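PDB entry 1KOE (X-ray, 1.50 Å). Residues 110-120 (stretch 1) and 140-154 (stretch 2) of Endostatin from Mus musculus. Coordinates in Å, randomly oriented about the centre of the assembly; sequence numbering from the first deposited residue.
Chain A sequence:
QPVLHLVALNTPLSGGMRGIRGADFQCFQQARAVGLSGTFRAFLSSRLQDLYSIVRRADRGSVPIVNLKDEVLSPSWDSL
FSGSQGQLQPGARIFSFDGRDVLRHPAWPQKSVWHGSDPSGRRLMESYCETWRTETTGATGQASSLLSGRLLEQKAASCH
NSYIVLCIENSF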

# COMPACT_ATOMS: atom_id res chain seq x y z
N GLN A 110 6.12 13.41 -3.22
CA GLN A 110 6.45 12.41 -4.22
C GLN A 110 5.32 11.40 -4.33
O GLN A 110 4.92 10.78 -3.34
CB GLN A 110 7.78 11.75 -3.89
CG GLN A 110 8.90 12.78 -3.83
CD GLN A 110 10.24 12.20 -4.14
OE1 GLN A 110 10.65 12.14 -5.34
NE2 GLN A 110 10.97 11.78 -3.11
N LYS A 111 4.78 11.27 -5.53
CA LYS A 111 3.64 10.41 -5.77
C LYS A 111 3.95 8.94 -6.03
O LYS A 111 3.36 8.31 -6.93
CB LYS A 111 2.77 11.00 -6.88
CG LYS A 111 2.51 12.49 -6.71
CD LYS A 111 1.81 12.82 -5.40
CE LYS A 111 1.54 14.32 -5.36
NZ LYS A 111 0.91 14.76 -4.09
N SER A 112 4.88 8.39 -5.25
CA SER A 112 5.24 6.98 -5.35
C SER A 112 4.76 6.29 -4.07
O SER A 112 4.59 6.93 -3.04
CB SER A 112 6.75 6.81 -5.54
OG SER A 112 7.13 7.21 -6.86
N VAL A 113 4.55 4.99 -4.17
CA VAL A 113 4.07 4.17 -3.07
C VAL A 113 5.04 3.03 -2.79
O VAL A 113 5.51 2.37 -3.72
CB VAL A 113 2.70 3.53 -3.44
CG1 VAL A 113 2.20 2.64 -2.31
CG2 VAL A 113 1.68 4.61 -3.75
N TRP A 114 5.37 2.84 -1.51
CA TRP A 114 6.26 1.74 -1.10
C TRP A 114 5.50 0.42 -1.17
O TRP A 114 4.32 0.38 -0.82
CB TRP A 114 6.71 1.90 0.37
CG TRP A 114 7.73 2.96 0.65
CD1 TRP A 114 7.60 4.00 1.54
CD2 TRP A 114 9.05 3.06 0.10
NE1 TRP A 114 8.77 4.73 1.57
CE2 TRP A 114 9.67 4.18 0.70
CE3 TRP A 114 9.76 2.32 -0.86
CZ2 TRP A 114 10.99 4.57 0.38
CZ3 TRP A 114 11.09 2.72 -1.19
CH2 TRP A 114 11.67 3.83 -0.56
N HIS A 115 6.15 -0.64 -1.61
CA HIS A 115 5.50 -1.95 -1.58
C HIS A 115 6.44 -3.14 -1.29
O HIS A 115 6.01 -4.15 -0.76
CB HIS A 115 4.59 -2.21 -2.79
CG HIS A 115 5.30 -2.17 -4.12
ND1 HIS A 115 6.16 -3.16 -4.54
CD2 HIS A 115 5.25 -1.26 -5.12
CE1 HIS A 115 6.61 -2.87 -5.75
NE2 HIS A 115 6.07 -1.72 -6.12
N GLY A 116 7.72 -3.02 -1.68
CA GLY A 116 8.69 -4.09 -1.45
C GLY A 116 8.33 -5.44 -2.05
O GLY A 116 8.83 -6.46 -1.56
N SER A 117 7.58 -5.46 -3.16
CA SER A 117 7.11 -6.71 -3.77
C SER A 117 7.28 -6.82 -5.28
O SER A 117 7.38 -5.80 -5.96
CB SER A 117 5.61 -6.88 -3.51
OG SER A 117 5.28 -6.58 -2.17
N ASP A 118 7.26 -8.06 -5.78
CA ASP A 118 7.32 -8.27 -7.22
C ASP A 118 5.87 -8.13 -7.74
O ASP A 118 4.95 -7.90 -6.95
CB ASP A 118 8.01 -9.59 -7.61
CG ASP A 118 7.22 -10.84 -7.25
OD1 ASP A 118 6.01 -10.82 -6.97
OD2 ASP A 118 7.84 -11.90 -7.27
N PRO A 119 5.65 -8.26 -9.07
CA PRO A 119 4.28 -8.12 -9.59
C PRO A 119 3.23 -9.09 -9.10
O PRO A 119 2.03 -8.83 -9.23
CB PRO A 119 4.49 -8.20 -11.10
CG PRO A 119 5.90 -7.69 -11.29
CD PRO A 119 6.62 -8.38 -10.16
N SER A 120 3.67 -10.24 -8.58
CA SER A 120 2.72 -11.22 -8.06
C SER A 120 2.49 -11.05 -6.55
O SER A 120 1.79 -11.84 -5.93
CB SER A 120 3.20 -12.64 -8.38
OG SER A 120 4.42 -12.92 -7.72
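Stretch 2 (140-154) TGQASSLLSGRLLEQ

Residues 140-154 of mouse endostatin pack on residues 110-120. Stretch 2 runs as a strand from Thr140 to Ser145, makes a short 3-10 turn over Leu146-Ser148, and returns as an irregular loop to Gln154. Its strand lies antiparallel to the short strand ending at Trp114; the axes approach to 4.4 Å, with 149° between their N-to-C directions.

The backbone ladder is centred on Val113 and Ser144, which form the hydrogen-bonded pair, Val113 N to Ser144 O at 2.8 Å and Ser144 N to Val113 O at 2.9 Å. Ser112 faces Ser145 and Trp114 faces Ala143 in non-hydrogen-bonded pairs, with CA-CA distances of 4.2 and 4.4 Å. Leu146 N extends the ladder to Lys111 O (2.8 Å). At the other end Gln142 O accepts from both His115 N and Gly116 N, each at 2.9 Å, as stretch 1 turns out of its strand.

Among the polar side chains, the His115 ring reaches across the strand to the returning loop, where NE2 donates to Glu153 O (2.9 Å); ND1 accepts from Ser117 N (3.0 Å), so both ring nitrogens are engaged. Gln154 NE2 bonds Ser117 O (3.0 Å) and also Leu152 O (2.9 Å), tying the loop to itself and to stretch 1. Water 1 links Ser112 OG (3.2 Å) with Ser145 OG (2.8 Å), bridging side chains on the same sheet face.

Apolar and ring contacts complete the packing: Leu152 CD2 sits over one face of the His115 imidazole, 4.1 Å from the ring centroid, while Gln142 O and Ala143 N cover the opposite face. Val113 CG2 meets Leu146 CD2 at 4.0 Å, and Trp114 CE3 meets Ala143 CB at 3.9 Å. Gly141 O lies at the indole edge, 3.5 Å from Trp114 CZ3; a CB on Gly141 would clash with that same ring atom. Together the stretches bury 851 Å².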

# COMPACT_ATOMS: atom_id res chain seq x y z
N THR A 140 17.70 0.10 -0.85
CA THR A 140 16.53 0.33 -1.69
C THR A 140 15.29 -0.44 -1.28
O THR A 140 15.35 -1.48 -0.59
CB THR A 140 16.78 0.02 -3.20
OG1 THR A 140 17.01 -1.39 -3.38
CG2 THR A 140 17.96 0.82 -3.74
N GLY A 141 14.16 0.06 -1.76
CA GLY A 141 12.87 -0.56 -1.53
C GLY A 141 12.12 -0.49 -2.84
O GLY A 141 12.26 0.47 -3.59
N GLN A 142 11.34 -1.52 -3.14
CA GLN A 142 10.57 -1.53 -4.38
C GLN A 142 9.36 -0.61 -4.20
O GLN A 142 8.60 -0.72 -3.23
CB GLN A 142 10.16 -2.95 -4.75
CG GLN A 142 10.08 -3.18 -6.25
CD GLN A 142 11.47 -3.38 -6.89
OE1 GLN A 142 12.50 -3.04 -6.31
NE2 GLN A 142 11.48 -3.95 -8.07
N ALA A 143 9.18 0.30 -5.14
CA ALA A 143 8.12 1.29 -5.08
C ALA A 143 7.46 1.44 -6.43
O ALA A 143 7.97 0.92 -7.43
CB ALA A 143 8.69 2.64 -4.63
N SER A 144 6.32 2.11 -6.45
CA SER A 144 5.56 2.31 -7.67
C SER A 144 5.06 3.74 -7.81
O SER A 144 4.58 4.33 -6.85
CB SER A 144 4.37 1.37 -7.66
OG SER A 144 3.61 1.51 -8.86
N SER A 145 5.12 4.27 -9.03
CA SER A 145 4.65 5.61 -9.27
C SER A 145 3.15 5.59 -9.50
O SER A 145 2.67 4.98 -10.44
CB SER A 145 5.29 6.21 -10.52
OG SER A 145 4.88 7.56 -10.66
N LEU A 146 2.43 6.31 -8.66
CA LEU A 146 1.00 6.41 -8.79
C LEU A 146 0.63 7.25 -10.03
O LEU A 146 -0.50 7.18 -10.52
CB LEU A 146 0.43 7.04 -7.52
CG LEU A 146 -0.83 6.42 -6.94
CD1 LEU A 146 -0.76 4.90 -6.97
CD2 LEU A 146 -0.99 6.95 -5.52
N LEU A 147 1.58 8.03 -10.53
CA LEU A 147 1.34 8.84 -11.72
C LEU A 147 1.13 7.95 -12.94
O LEU A 147 0.42 8.33 -13.87
CB LEU A 147 2.49 9.84 -11.95
CG LEU A 147 2.70 10.84 -10.81
CD1 LEU A 147 3.96 11.63 -11.04
CD2 LEU A 147 1.53 11.75 -10.67
N SER A 148 1.70 6.75 -12.92
CA SER A 148 1.54 5.81 -14.03
C SER A 148 0.25 4.97 -13.91
O SER A 148 -0.01 4.11 -14.75
CB SER A 148 2.75 4.88 -14.12
OG SER A 148 2.73 3.91 -13.08
N GLY A 149 -0.53 5.22 -12.86
CA GLY A 149 -1.76 4.47 -12.64
C GLY A 149 -1.59 3.06 -12.10
O GLY A 149 -2.57 2.33 -12.01
N ARG A 150 -0.39 2.70 -11.63
CA ARG A 150 -0.14 1.35 -11.12
C ARG A 150 0.34 1.35 -9.67
O ARG A 150 1.01 2.28 -9.24
CB ARG A 150 0.92 0.64 -11.97
CG ARG A 150 0.52 0.46 -13.41
CD ARG A 150 1.72 0.07 -14.27
NE ARG A 150 2.72 1.14 -14.34
CZ ARG A 150 3.92 1.03 -14.91
NH1 ARG A 150 4.29 -0.11 -15.47
NH2 ARG A 150 4.75 2.06 -14.91
N LEU A 151 0.03 0.27 -8.95
CA LEU A 151 0.45 0.11 -7.55
C LEU A 151 1.68 -0.77 -7.40
O LEU A 151 2.36 -0.69 -6.38
CB LEU A 151 -0.66 -0.56 -6.73
CG LEU A 151 -1.95 0.19 -6.50
CD1 LEU A 151 -2.90 -0.72 -5.72
CD2 LEU A 151 -1.67 1.45 -5.74
N LEU A 152 1.98 -1.59 -8.40
CA LEU A 152 3.09 -2.54 -8.31
C LEU A 152 4.18 -2.44 -9.38
O LEU A 152 4.79 -3.44 -9.75
CB LEU A 152 2.54 -3.98 -8.23
CG LEU A 152 1.62 -4.35 -7.04
CD1 LEU A 152 0.97 -5.70 -7.28
CD2 LEU A 152 2.43 -4.36 -5.73
N GLU A 153 4.42 -1.23 -9.86
CA GLU A 153 5.49 -0.98 -10.82
C GLU A 153 6.77 -1.44 -10.11
O GLU A 153 6.86 -1.44 -8.87
CB GLU A 153 5.53 0.52 -11.10
CG GLU A 153 6.53 0.99 -12.12
CD GLU A 153 6.36 2.47 -12.45
OE1 GLU A 153 5.70 3.19 -11.68
OE2 GLU A 153 6.91 2.93 -13.48
N GLN A 154 7.76 -1.87 -10.87
CA GLN A 154 8.99 -2.38 -10.28
C GLN A 154 10.18 -1.43 -10.26
O GLN A 154 11.13 -1.60 -11.03
CB GLN A 154 9.35 -3.68 -10.98
CG GLN A 154 8.25 -4.71 -10.81
CD GLN A 154 8.15 -5.16 -9.39
OE1 GLN A 154 9.11 -5.68 -8.85
NE2 GLN A 154 7.01 -4.94 -8.76
O HOH W 1 5.91 9.36 -8.82